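Long-range contacts in SAM dependent methyltransferase (Agrobacterium tumefaciens, PDB 2IGT), which binds S-adenosylmethionine and probably transfers its methyl group to an acceptor substrate: residues K156-F161 and T179-S184; L47-N52 and I305-L310; G296-G301 and S325-K330; E120-F125 and Q195-L200. All coordinates share one frame; numbering follows the deposited sequence.

Contact 1: residues K156-F161 and T179-S184; sequences KVLNLF and THVDAS. With SAM (S-adenosylmethionine), chain D; ACY (acetic acid), chain F.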
loop_
_atom_site.group_PDB
_atom_site.type_symbol
_atom_site.label_atom_id
_atom_site.label_comp_id
_atom_site.label_asym_id
_atom_site.label_seq_id
_atom_site.Cartn_x
_atom_site.Cartn_y
_atom_site.Cartn_z
ATOM N N LYS A 156 -17.779 32.151 9.660
ATOM C CA LYS A 156 -17.560 30.885 8.953
ATOM C C LYS A 156 -16.061 30.683 8.781
ATOM O O LYS A 156 -15.404 31.506 8.128
ATOM C CB LYS A 156 -18.233 30.918 7.588
ATOM C CG LYS A 156 -19.752 30.959 7.644
ATOM C CD LYS A 156 -20.365 31.091 6.228
ATOM C CE LYS A 156 -20.338 32.546 5.727
ATOM N NZ LYS A 156 -20.862 32.645 4.314
ATOM N N VAL A 157 -15.534 29.610 9.374
ATOM C CA VAL A 157 -14.089 29.313 9.366
ATOM C C VAL A 157 -13.848 28.021 8.601
ATOM O O VAL A 157 -14.464 26.990 8.882
ATOM C CB VAL A 157 -13.513 29.205 10.812
ATOM C CG1 VAL A 157 -12.042 28.725 10.812
ATOM C CG2 VAL A 157 -13.693 30.557 11.546
ATOM N N LEU A 158 -12.951 28.083 7.632
ATOM C CA LEU A 158 -12.541 26.893 6.897
ATOM C C LEU A 158 -11.123 26.540 7.303
ATOM O O LEU A 158 -10.245 27.404 7.334
ATOM C CB LEU A 158 -12.609 27.150 5.368
ATOM C CG LEU A 158 -12.146 26.055 4.387
ATOM C CD1 LEU A 158 -13.071 24.813 4.472
ATOM C CD2 LEU A 158 -12.155 26.643 2.981
ATOM N N ASN A 159 -10.894 25.267 7.587
ATOM C CA ASN A 159 -9.591 24.785 8.026
ATOM C C ASN A 159 -9.164 23.637 7.111
ATOM O O ASN A 159 -9.685 22.514 7.230
ATOM C CB ASN A 159 -9.681 24.331 9.503
ATOM C CG ASN A 159 -8.322 23.943 10.085
ATOM O OD1 ASN A 159 -7.271 24.266 9.514
ATOM N ND2 ASN A 159 -8.339 23.237 11.222
ATOM N N LEU A 160 -8.268 23.935 6.167
ATOM C CA LEU A 160 -7.794 22.950 5.165
ATOM C C LEU A 160 -6.553 22.210 5.635
ATOM O O LEU A 160 -5.648 22.838 6.186
ATOM C CB LEU A 160 -7.480 23.647 3.816
ATOM C CG LEU A 160 -8.611 24.469 3.200
ATOM C CD1 LEU A 160 -8.123 25.098 1.889
ATOM C CD2 LEU A 160 -9.839 23.546 2.958
ATOM N N PHE A 161 -6.509 20.888 5.378
ATOM C CA PHE A 161 -5.420 20.000 5.859
ATOM C C PHE A 161 -5.432 20.044 7.386
ATOM O O PHE A 161 -4.394 20.231 8.014
ATOM C CB PHE A 161 -4.039 20.441 5.365
ATOM C CG PHE A 161 -3.936 20.573 3.867
ATOM C CD1 PHE A 161 -3.609 19.458 3.078
ATOM C CD2 PHE A 161 -4.144 21.812 3.243
ATOM C CE1 PHE A 161 -3.481 19.595 1.680
ATOM C CE2 PHE A 161 -4.019 21.951 1.850
ATOM C CZ PHE A 161 -3.674 20.853 1.072
ATOM N N THR A 179 -15.764 24.433 9.096
ATOM C CA THR A 179 -15.647 23.336 8.140
ATOM C C THR A 179 -14.186 22.856 8.168
ATOM O O THR A 179 -13.238 23.638 7.917
ATOM C CB THR A 179 -16.093 23.781 6.732
ATOM O OG1 THR A 179 -17.470 24.179 6.793
ATOM C CG2 THR A 179 -15.911 22.627 5.692
ATOM N N HIS A 180 -14.009 21.588 8.528
ATOM C CA HIS A 180 -12.666 20.989 8.687
ATOM C C HIS A 180 -12.438 19.973 7.553
ATOM O O HIS A 180 -13.234 19.041 7.351
ATOM C CB HIS A 180 -12.585 20.347 10.085
ATOM C CG HIS A 180 -11.322 19.574 10.363
ATOM N ND1 HIS A 180 -10.987 18.401 9.710
ATOM C CD2 HIS A 180 -10.363 19.768 11.295
ATOM C CE1 HIS A 180 -9.856 17.926 10.211
ATOM N NE2 HIS A 180 -9.462 18.736 11.179
ATOM N N VAL A 181 -11.372 20.181 6.783
ATOM C CA VAL A 181 -11.121 19.360 5.604
ATOM C C VAL A 181 -9.807 18.621 5.733
ATOM O O VAL A 181 -8.755 19.251 5.901
ATOM C CB VAL A 181 -11.094 20.213 4.299
ATOM C CG1 VAL A 181 -10.992 19.305 3.060
ATOM C CG2 VAL A 181 -12.351 21.109 4.205
ATOM N N ASP A 182 -9.870 17.292 5.636
ATOM C CA ASP A 182 -8.674 16.448 5.648
ATOM C C ASP A 182 -8.954 15.199 4.807
ATOM O O ASP A 182 -10.013 14.614 4.937
ATOM C CB ASP A 182 -8.290 16.044 7.091
ATOM C CG ASP A 182 -6.846 15.592 7.195
ATOM O OD1 ASP A 182 -6.511 14.544 6.614
ATOM O OD2 ASP A 182 -6.021 16.309 7.806
ATOM N N ALA A 183 -8.005 14.802 3.953
ATOM C CA ALA A 183 -8.164 13.633 3.086
ATOM C C ALA A 183 -8.102 12.310 3.838
ATOM O O ALA A 183 -8.506 11.278 3.298
ATOM C CB ALA A 183 -7.097 13.632 2.008
ATOM N N SER A 184 -7.561 12.336 5.059
ATOM C CA SER A 184 -7.335 11.105 5.824
ATOM C C SER A 184 -8.516 10.798 6.757
ATOM O O SER A 184 -8.788 11.538 7.695
ATOM C CB SER A 184 -6.016 11.175 6.609
ATOM O OG SER A 184 -5.960 10.121 7.568
HETATM N N SAM D . 1.219 20.446 7.496
HETATM C CA SAM D . 2.039 19.645 8.446
HETATM C C SAM D . 3.264 19.081 7.702
HETATM O O SAM D . 3.424 19.213 6.475
HETATM O OXT SAM D . 4.146 18.491 8.340
HETATM C CB SAM D . 1.192 18.536 9.111
HETATM C CG SAM D . 0.937 17.252 8.285
HETATM S SD SAM D . -0.093 17.533 6.794
HETATM C CE SAM D . 0.255 19.189 6.240
HETATM C "C5'" SAM D . -1.666 17.958 7.587
HETATM C "C4'" SAM D . -2.821 17.103 7.097
HETATM O "O4'" SAM D . -2.913 17.180 5.684
HETATM C "C3'" SAM D . -2.699 15.601 7.380
HETATM O "O3'" SAM D . -3.612 15.245 8.405
HETATM C "C2'" SAM D . -3.014 14.882 6.059
HETATM O "O2'" SAM D . -3.945 13.824 6.182
HETATM C "C1'" SAM D . -3.628 16.041 5.254
HETATM N N9 SAM D . -3.535 15.949 3.799
HETATM C C8 SAM D . -2.473 15.524 3.020
HETATM N N7 SAM D . -2.818 15.645 1.723
HETATM C C5 SAM D . -4.087 16.134 1.647
HETATM C C6 SAM D . -4.940 16.412 0.571
HETATM N N6 SAM D . -4.544 16.237 -0.680
HETATM N N1 SAM D . -6.203 16.939 0.827
HETATM C C2 SAM D . -6.618 17.111 2.124
HETATM N N3 SAM D . -5.795 16.806 3.200
HETATM C C4 SAM D . -4.546 16.312 2.954
HETATM C C ACY F . -6.450 7.349 5.940
HETATM O O ACY F . -7.362 7.006 6.715
HETATM O OXT ACY F . -5.387 7.891 6.304
HETATM C CH3 ACY F . -6.630 7.118 4.465
#
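Strands 156-160 and 177-181 are the two parallel strands of a beta-alpha-beta unit, joined through helix 166-173, and their C-terminal ends carry part of the S-adenosylmethionine pocket. Straight backbone bonds run between them: Thr179 N gives to Val157 O, Asn159 N to Thr179 O, and Val181 N to Asn159 O (2.9 Å). On one face Val181 CG2 touches two leucine methyls of the neighbouring strand, Leu158 CD1 at 3.8 Å and Leu160 CD2 at 3.7 Å; branched residues suit this buried face, over which Phe215 of helix 212-222 packs. On the other face the Asn159 amide stands beside the His180 ring, their planes nearly perpendicular (83°), while Asn159 ND2 gives its hydrogen bond to Ser168 OG. Past the strand ends, chi1 of -160° swings the Asp182 carboxylate toward the ribose, which it holds with both oxygens: SAM O2' gives to OD1 and SAM O3' to OD2, each at 2.7 Å. Asp182 OD1 also accepts from Ser184 N through its anti lone pair, an Asx turn, and OD2 accepts from Tyr163 N, so the acid is held from both strand ends. The Phe161 ring meets the adenine obliquely, CD1 3.3 Å from SAM C4. An acidic residue gripping both ribose hydroxyls at the end of the second strand is a hallmark of the Rossmann-like class I methyltransferase fold.

Contact 2: residues L47-N52 and I305-L310; sequences LIDSGN and IREAGL
Ile305 meets Leu47 where the end of strand 297-306, from the large mixed sheet, runs against strand 45-51, an outermost strand of the five-stranded sheet. Ile305 CG2 touches Leu47 CB at 3.8 Å in a buried apolar spot. Arg306 turns its side chain away to a salt bridge with Glu38, but its carbonyl O accepts from a water that in turn accepts from Leu47 N. Glu307 works with its whole length: its CG packs on Leu47 CD2 at 3.6 Å, and the chain, extended beyond CG (chi2 175°), carries the carboxylate on to Ser50, whose OG donates to Glu307 OE2 over 2.6 Å, meeting it on the anti side, 30° out of the carboxylate plane. Its OE1 pairs with Arg317, which probably offsets the nearby negative charge of Asp49, itself held by Trp82. Ala308 N gives a nearly straight bond to Leu47 O. Gly309, whose positive phi suits glycine, makes a weak bond from its N to Ile48 O and brings its CA within 3.2 Å of Ile48 O. This carbonyl belongs to a classic beta bulge, in which Ile48 and Asp49 both face Leu56. Leu310 then lays CD2 against Ile48 CG2 at 3.8 Å.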
loop_
_atom_site.group_PDB
_atom_site.type_symbol
_atom_site.label_atom_id
_atom_site.label_comp_id
_atom_site.label_asym_id
_atom_site.label_seq_id
_atom_site.Cartn_x
_atom_site.Cartn_y
_atom_site.Cartn_z
ATOM N N LEU A 47 9.335 23.544 25.215
ATOM C CA LEU A 47 10.591 22.979 24.752
ATOM C C LEU A 47 11.597 23.186 25.867
ATOM O O LEU A 47 11.937 24.329 26.185
ATOM C CB LEU A 47 11.034 23.724 23.496
ATOM C CG LEU A 47 12.434 23.401 22.948
ATOM C CD1 LEU A 47 12.487 21.939 22.509
ATOM C CD2 LEU A 47 12.703 24.347 21.759
ATOM N N ILE A 48 12.021 22.089 26.490
ATOM C CA ILE A 48 12.962 22.137 27.615
ATOM C C ILE A 48 14.371 22.432 27.145
ATOM O O ILE A 48 15.016 23.322 27.689
ATOM C CB ILE A 48 12.922 20.828 28.457
ATOM C CG1 ILE A 48 11.529 20.680 29.083
ATOM C CG2 ILE A 48 13.977 20.866 29.604
ATOM C CD1 ILE A 48 11.272 19.306 29.587
ATOM N N ASP A 49 14.822 21.726 26.096
ATOM C CA ASP A 49 16.219 21.783 25.663
ATOM C C ASP A 49 16.273 21.157 24.279
ATOM O O ASP A 49 15.308 20.527 23.846
ATOM C CB ASP A 49 17.126 20.999 26.648
ATOM C CG ASP A 49 18.625 21.301 26.472
ATOM O OD1 ASP A 49 19.014 22.421 26.031
ATOM O OD2 ASP A 49 19.428 20.405 26.831
ATOM N N SER A 50 17.385 21.359 23.577
ATOM C CA SER A 50 17.552 20.834 22.222
ATOM C C SER A 50 19.045 20.908 21.918
ATOM O O SER A 50 19.779 21.679 22.554
ATOM C CB SER A 50 16.761 21.673 21.209
ATOM O OG SER A 50 17.275 23.006 21.190
ATOM N N GLY A 51 19.487 20.113 20.949
ATOM C CA GLY A 51 20.878 20.116 20.521
ATOM C C GLY A 51 21.264 18.727 20.078
ATOM O O GLY A 51 20.538 17.752 20.336
ATOM N N ASN A 52 22.414 18.625 19.422
ATOM C CA ASN A 52 22.875 17.338 18.870
ATOM C C ASN A 52 21.825 16.633 18.007
ATOM O O ASN A 52 21.764 15.402 17.957
ATOM C CB ASN A 52 23.393 16.439 20.012
ATOM C CG ASN A 52 24.597 17.064 20.735
ATOM O OD1 ASN A 52 25.302 17.906 20.168
ATOM N ND2 ASN A 52 24.847 16.636 21.965
ATOM N N ILE A 305 9.640 28.438 18.133
ATOM C CA ILE A 305 9.497 28.124 19.542
ATOM C C ILE A 305 10.817 28.501 20.207
ATOM O O ILE A 305 11.898 28.179 19.697
ATOM C CB ILE A 305 9.340 26.585 19.776
ATOM C CG1 ILE A 305 8.094 26.023 19.069
ATOM C CG2 ILE A 305 9.330 26.268 21.277
ATOM C CD1 ILE A 305 8.098 24.455 18.915
ATOM N N ARG A 306 10.732 29.142 21.363
ATOM C CA ARG A 306 11.919 29.396 22.132
ATOM C C ARG A 306 12.032 28.378 23.276
ATOM O O ARG A 306 11.064 28.133 23.990
ATOM C CB ARG A 306 11.923 30.834 22.671
ATOM C CG ARG A 306 13.296 31.219 23.233
ATOM C CD ARG A 306 13.370 32.686 23.634
ATOM N NE ARG A 306 13.288 33.621 22.500
ATOM C CZ ARG A 306 14.332 34.042 21.788
ATOM N NH1 ARG A 306 15.563 33.584 22.041
ATOM N NH2 ARG A 306 14.142 34.902 20.793
ATOM N N GLU A 307 13.214 27.797 23.442
ATOM C CA GLU A 307 13.487 26.922 24.582
ATOM C C GLU A 307 13.053 27.606 25.864
ATOM O O GLU A 307 13.225 28.822 26.029
ATOM C CB GLU A 307 14.972 26.598 24.702
ATOM C CG GLU A 307 15.505 25.731 23.612
ATOM C CD GLU A 307 16.996 25.548 23.727
ATOM O OE1 GLU A 307 17.690 26.482 24.213
ATOM O OE2 GLU A 307 17.456 24.476 23.295
ATOM N N ALA A 308 12.490 26.830 26.772
ATOM C CA ALA A 308 12.021 27.407 28.028
ATOM C C ALA A 308 12.844 26.931 29.235
ATOM O O ALA A 308 12.719 27.469 30.327
ATOM C CB ALA A 308 10.525 27.145 28.213
ATOM N N GLY A 309 13.709 25.943 29.022
ATOM C CA GLY A 309 14.507 25.389 30.099
ATOM C C GLY A 309 13.662 24.613 31.091
ATOM O O GLY A 309 12.505 24.278 30.812
ATOM N N LEU A 310 14.264 24.286 32.231
ATOM C CA LEU A 310 13.616 23.465 33.251
ATOM C C LEU A 310 12.584 24.240 34.034
ATOM O O LEU A 310 11.374 24.118 33.828
ATOM C CB LEU A 310 14.651 22.946 34.254
ATOM C CG LEU A 310 15.495 21.729 33.893
ATOM C CD1 LEU A 310 16.286 21.277 35.122
ATOM C CD2 LEU A 310 14.609 20.604 33.361
HETATM O O HOH W 1 9.087 26.454 25.027
#

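Contact 3: residues G296-G301 and S325-K330; sequences GVVASG and SRWEPK. With ACY (acetic acid), chain H.
This is antiparallel strand pairing within the beta hairpin of strands 297-306 and 318-328 of the large mixed sheet. Two hydrogen-bonded pairs, Val297 with Glu328 and Ala299 with Arg326, each form both reciprocal bonds, such as Val297 N to Glu328 O at 2.8 Å. On the face carrying Val298 and Trp327, Val298 CG2 meets the indole at its edge, in the ring plane, 3.9 Å from CD1; the indole NE1 donates to Gly295 O. The two small hydroxyls of the non-hydrogen-bonded pair Ser300 and Ser325 come together, OG to OG 2.8 Å, and Ser300 OG has a second partner in His284 of helix 280-290. On the face of Val297 and Ala299 the Arg326 chain bends at chi3 (70°), presenting NH1 and NH2 to an acetate probably from the crystallisation liquor. Its NE forms a salt bridge to Glu328 OE1, whose hydrogen bond is weak; Trp143 makes a cation-pi contact with Arg326 and donates from NE1 to Glu328 OE2. Val297 CG1 packs against CB of Lys330, the last modelled residue, at 3.5 Å. Strand 318-328, slotted antiparallel between 268-273 and 297-306, gives the reversed hairpin characteristic of the class I methyltransferase sheet.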
loop_
_atom_site.group_PDB
_atom_site.type_symbol
_atom_site.label_atom_id
_atom_site.label_comp_id
_atom_site.label_asym_id
_atom_site.label_seq_id
_atom_site.Cartn_x
_atom_site.Cartn_y
_atom_site.Cartn_z
ATOM N N GLY A 296 -5.837 45.637 2.045
ATOM C CA GLY A 296 -5.374 44.996 3.266
ATOM C C GLY A 296 -3.862 44.833 3.353
ATOM O O GLY A 296 -3.104 45.609 2.773
ATOM N N VAL A 297 -3.424 43.826 4.102
ATOM C CA VAL A 297 -2.001 43.666 4.423
ATOM C C VAL A 297 -1.639 42.186 4.511
ATOM O O VAL A 297 -2.438 41.370 4.988
ATOM C CB VAL A 297 -1.619 44.404 5.739
ATOM C CG1 VAL A 297 -2.441 43.871 6.905
ATOM C CG2 VAL A 297 -0.106 44.310 6.050
ATOM N N VAL A 298 -0.434 41.866 4.032
ATOM C CA VAL A 298 0.104 40.522 4.108
ATOM C C VAL A 298 1.314 40.559 5.032
ATOM O O VAL A 298 2.291 41.310 4.791
ATOM C CB VAL A 298 0.494 39.959 2.689
ATOM C CG1 VAL A 298 1.099 38.552 2.817
ATOM C CG2 VAL A 298 -0.748 39.920 1.796
ATOM N N ALA A 299 1.247 39.784 6.110
ATOM C CA ALA A 299 2.369 39.651 7.030
ATOM C C ALA A 299 2.894 38.232 6.879
ATOM O O ALA A 299 2.100 37.268 6.905
ATOM C CB ALA A 299 1.916 39.918 8.496
ATOM N N SER A 300 4.214 38.088 6.729
ATOM C CA SER A 300 4.808 36.756 6.545
ATOM C C SER A 300 6.132 36.607 7.274
ATOM O O SER A 300 6.798 37.605 7.560
ATOM C CB SER A 300 5.038 36.488 5.056
ATOM O OG SER A 300 3.888 36.844 4.303
ATOM N N GLY A 301 6.539 35.360 7.515
ATOM C CA GLY A 301 7.818 35.110 8.192
ATOM C C GLY A 301 7.892 33.679 8.681
ATOM O O GLY A 301 7.346 32.763 8.047
ATOM N N SER A 325 2.201 32.938 6.077
ATOM C CA SER A 325 1.820 34.170 5.435
ATOM C C SER A 325 0.330 34.391 5.713
ATOM O O SER A 325 -0.477 33.485 5.522
ATOM C CB SER A 325 2.071 34.080 3.927
ATOM O OG SER A 325 1.773 35.336 3.340
ATOM N N ARG A 326 -0.021 35.600 6.155
ATOM C CA ARG A 326 -1.378 35.917 6.541
ATOM C C ARG A 326 -1.841 37.214 5.868
ATOM O O ARG A 326 -1.217 38.277 6.031
ATOM C CB ARG A 326 -1.467 36.061 8.062
ATOM C CG ARG A 326 -2.841 36.478 8.588
ATOM C CD ARG A 326 -2.793 36.470 10.106
ATOM N NE ARG A 326 -1.956 37.577 10.551
ATOM C CZ ARG A 326 -1.198 37.583 11.636
ATOM N NH1 ARG A 326 -1.135 36.518 12.432
ATOM N NH2 ARG A 326 -0.493 38.670 11.912
ATOM N N TRP A 327 -2.923 37.101 5.104
ATOM C CA TRP A 327 -3.615 38.262 4.564
ATOM C C TRP A 327 -4.742 38.658 5.525
ATOM O O TRP A 327 -5.482 37.798 6.015
ATOM C CB TRP A 327 -4.194 38.005 3.153
ATOM C CG TRP A 327 -5.033 39.209 2.686
ATOM C CD1 TRP A 327 -4.577 40.350 2.061
ATOM C CD2 TRP A 327 -6.437 39.410 2.907
ATOM N NE1 TRP A 327 -5.630 41.225 1.840
ATOM C CE2 TRP A 327 -6.775 40.679 2.367
ATOM C CE3 TRP A 327 -7.446 38.640 3.511
ATOM C CZ2 TRP A 327 -8.078 41.184 2.401
ATOM C CZ3 TRP A 327 -8.763 39.151 3.535
ATOM C CH2 TRP A 327 -9.055 40.406 2.991
ATOM N N GLU A 328 -4.871 39.960 5.775
ATOM C CA GLU A 328 -5.968 40.503 6.569
ATOM C C GLU A 328 -6.399 41.810 5.926
ATOM O O GLU A 328 -5.547 42.524 5.346
ATOM C CB GLU A 328 -5.512 40.832 7.992
ATOM C CG GLU A 328 -5.224 39.644 8.898
ATOM C CD GLU A 328 -4.751 40.107 10.260
ATOM O OE1 GLU A 328 -3.541 40.381 10.404
ATOM O OE2 GLU A 328 -5.578 40.213 11.182
ATOM N N PRO A 329 -7.700 42.168 6.070
ATOM C CA PRO A 329 -8.155 43.422 5.482
ATOM C C PRO A 329 -7.613 44.611 6.255
ATOM O O PRO A 329 -7.650 45.739 5.741
ATOM C CB PRO A 329 -9.684 43.339 5.617
ATOM C CG PRO A 329 -9.902 42.524 6.817
ATOM C CD PRO A 329 -8.803 41.470 6.766
ATOM N N LYS A 330 -7.099 44.337 7.455
ATOM C CA LYS A 330 -6.601 45.330 8.401
ATOM C C LYS A 330 -6.868 46.782 8.017
ATOM O O LYS A 330 -8.013 47.243 8.174
ATOM C CB LYS A 330 -5.134 45.074 8.799
ATOM C CG LYS A 330 -5.005 44.204 10.071
ATOM C CD LYS A 330 -3.664 43.442 10.170
ATOM C CE LYS A 330 -2.715 43.954 11.279
ATOM N NZ LYS A 330 -1.671 44.953 10.803
HETATM C C ACY H . 0.337 37.864 15.665
HETATM O O ACY H . -0.582 37.028 15.573
HETATM O OXT ACY H . 0.707 38.608 14.724
HETATM C CH3 ACY H . 1.054 37.981 16.986
#

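Contact 4: residues E120-F125 and Q195-L200; sequences EFLGRF and QVLAGL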
loop_
_atom_site.group_PDB
_atom_site.type_symbol
_atom_site.label_atom_id
_atom_site.label_comp_id
_atom_site.label_asym_id
_atom_site.label_seq_id
_atom_site.Cartn_x
_atom_site.Cartn_y
_atom_site.Cartn_z
ATOM N N GLU A 120 -9.301 20.814 25.121
ATOM C CA GLU A 120 -8.780 19.511 25.534
ATOM C C GLU A 120 -8.678 18.548 24.341
ATOM O O GLU A 120 -9.614 18.425 23.547
ATOM C CB GLU A 120 -9.650 18.914 26.650
ATOM C CG GLU A 120 -9.417 19.521 28.044
ATOM C CD GLU A 120 -10.011 20.904 28.216
ATOM O OE1 GLU A 120 -11.131 21.145 27.700
ATOM O OE2 GLU A 120 -9.368 21.752 28.878
ATOM N N PHE A 121 -7.536 17.871 24.219
ATOM C CA PHE A 121 -7.262 16.995 23.077
ATOM C C PHE A 121 -6.273 15.912 23.506
ATOM O O PHE A 121 -5.769 15.941 24.626
ATOM C CB PHE A 121 -6.725 17.780 21.866
ATOM C CG PHE A 121 -5.413 18.479 22.121
ATOM C CD1 PHE A 121 -5.385 19.742 22.694
ATOM C CD2 PHE A 121 -4.202 17.885 21.749
ATOM C CE1 PHE A 121 -4.164 20.390 22.935
ATOM C CE2 PHE A 121 -2.988 18.514 21.996
ATOM C CZ PHE A 121 -2.970 19.777 22.581
ATOM N N LEU A 122 -6.004 14.970 22.613
ATOM C CA LEU A 122 -5.106 13.860 22.934
ATOM C C LEU A 122 -3.747 14.007 22.269
ATOM O O LEU A 122 -3.659 14.251 21.063
ATOM C CB LEU A 122 -5.727 12.514 22.527
ATOM C CG LEU A 122 -7.064 12.147 23.187
ATOM C CD1 LEU A 122 -7.716 10.968 22.459
ATOM C CD2 LEU A 122 -6.864 11.854 24.686
ATOM N N GLY A 123 -2.687 13.842 23.055
ATOM C CA GLY A 123 -1.387 13.471 22.498
ATOM C C GLY A 123 -1.486 12.019 22.061
ATOM O O GLY A 123 -2.244 11.236 22.651
ATOM N N ARG A 124 -0.762 11.647 21.005
ATOM C CA ARG A 124 -0.887 10.292 20.458
ATOM C C ARG A 124 0.444 9.770 19.932
ATOM O O ARG A 124 1.089 10.430 19.112
ATOM C CB ARG A 124 -1.958 10.263 19.340
ATOM C CG ARG A 124 -2.289 8.875 18.775
ATOM C CD ARG A 124 -3.415 8.939 17.732
ATOM N NE ARG A 124 -4.611 9.633 18.233
ATOM C CZ ARG A 124 -5.650 9.027 18.796
ATOM N NH1 ARG A 124 -5.661 7.702 18.922
ATOM N NH2 ARG A 124 -6.677 9.739 19.240
ATOM N N PHE A 125 0.834 8.578 20.391
ATOM C CA PHE A 125 1.990 7.867 19.824
ATOM C C PHE A 125 1.576 7.028 18.603
ATOM O O PHE A 125 0.813 6.051 18.709
ATOM C CB PHE A 125 2.677 6.976 20.878
ATOM C CG PHE A 125 3.161 7.714 22.105
ATOM C CD1 PHE A 125 4.166 8.689 22.017
ATOM C CD2 PHE A 125 2.646 7.393 23.358
ATOM C CE1 PHE A 125 4.635 9.346 23.162
ATOM C CE2 PHE A 125 3.116 8.036 24.522
ATOM C CZ PHE A 125 4.115 9.021 24.417
ATOM N N GLN A 195 -12.714 16.525 19.479
ATOM C CA GLN A 195 -13.978 17.232 19.667
ATOM C C GLN A 195 -14.782 16.691 20.882
ATOM O O GLN A 195 -15.320 17.468 21.703
ATOM C CB GLN A 195 -14.802 17.160 18.371
ATOM C CG GLN A 195 -16.186 17.850 18.469
ATOM C CD GLN A 195 -17.065 17.559 17.287
ATOM O OE1 GLN A 195 -16.863 16.559 16.585
ATOM N NE2 GLN A 195 -18.054 18.430 17.049
ATOM N N VAL A 196 -14.870 15.367 20.991
ATOM C CA VAL A 196 -15.596 14.739 22.110
ATOM C C VAL A 196 -14.937 15.131 23.427
ATOM O O VAL A 196 -15.611 15.630 24.330
ATOM C CB VAL A 196 -15.658 13.199 21.996
ATOM C CG1 VAL A 196 -16.233 12.576 23.266
ATOM C CG2 VAL A 196 -16.486 12.807 20.782
ATOM N N LEU A 197 -13.621 14.933 23.509
ATOM C CA LEU A 197 -12.863 15.245 24.707
ATOM C C LEU A 197 -12.997 16.720 25.111
ATOM O O LEU A 197 -13.079 17.031 26.299
ATOM C CB LEU A 197 -11.399 14.862 24.503
ATOM C CG LEU A 197 -10.554 14.652 25.756
ATOM C CD1 LEU A 197 -10.961 13.323 26.447
ATOM C CD2 LEU A 197 -9.072 14.687 25.401
ATOM N N ALA A 198 -13.044 17.612 24.121
ATOM C CA ALA A 198 -13.137 19.047 24.364
ATOM C C ALA A 198 -14.539 19.535 24.740
ATOM O O ALA A 198 -14.712 20.709 25.094
ATOM C CB ALA A 198 -12.607 19.836 23.180
ATOM N N GLY A 199 -15.524 18.651 24.645
ATOM C CA GLY A 199 -16.893 18.983 25.005
ATOM C C GLY A 199 -17.542 19.796 23.912
ATOM O O GLY A 199 -18.411 20.637 24.176
ATOM N N LEU A 200 -17.118 19.555 22.675
ATOM C CA LEU A 200 -17.610 20.343 21.559
ATOM C C LEU A 200 -18.448 19.521 20.588
ATOM O O LEU A 200 -18.652 19.945 19.449
ATOM C CB LEU A 200 -16.432 21.061 20.852
ATOM C CG LEU A 200 -15.748 22.165 21.686
ATOM C CD1 LEU A 200 -14.415 22.583 21.054
ATOM C CD2 LEU A 200 -16.688 23.377 21.820
#
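The C-terminal turn of helix 185-198 rests against strand 119-124, one arm of a two-stranded antiparallel hairpin with strand 111-116. Leu197 does most of the touching: its chi1 of -159° sends the side chain across to the strand, where CD2 lies 3.6 Å from Phe121 C. The same methyl meets Leu122 CD2 at 3.7 Å, the two leucine side chains crossing at about a right angle. Ala198 fits closely where its CB lies 3.3 Å from Glu120 O, and a small side chain suits so near an approach to the strand backbone. Glu120 contributes its aliphatic root, CB packing 3.9 Å from Leu197 O. No hydrogen bond links the two segments, so they meet by van der Waals packing at the protein surface. The helix closes in a Schellman motif: Leu200 N gives to Gln195 O and Gly199 N to Val196 O, with Gly199 at a positive phi of 78° that glycine adopts easily. Gln195 reinforces this end, since its NE2 donates to Leu200 O at 2.9 Å from above the carbonyl plane. One turn earlier the same helix does form polar links to the strand, Asn194 OD1 accepting from Leu122 N and Glu193 pairing with Arg124. The Phe121 ring packs against Leu114 and Leu116 of strand 111-116 and also touches Asn194 of the helix.

Contacts 1 and 3 lie within the large mixed sheet, their centres 21 Å apart: contact 1 pairs parallel strands beside the cofactor, contact 3 the antiparallel hairpin. Contact 2 shares strand 297-306 with contact 3 but uses its far end, the two contact centres 30 Å apart, where this sheet meets the five-stranded one. Contact 4 lies 17 Å from contact 1, centre to centre, and helix 185-198 directly follows strand 177-181. Along the chain contact 1 is nested inside contact 4 and contact 4 inside contact 2, whereas contacts 2 and 3 cross. The long strand 297-306 thus returns the chain to its N-terminal sheet, tying that part to the methyltransferase domain.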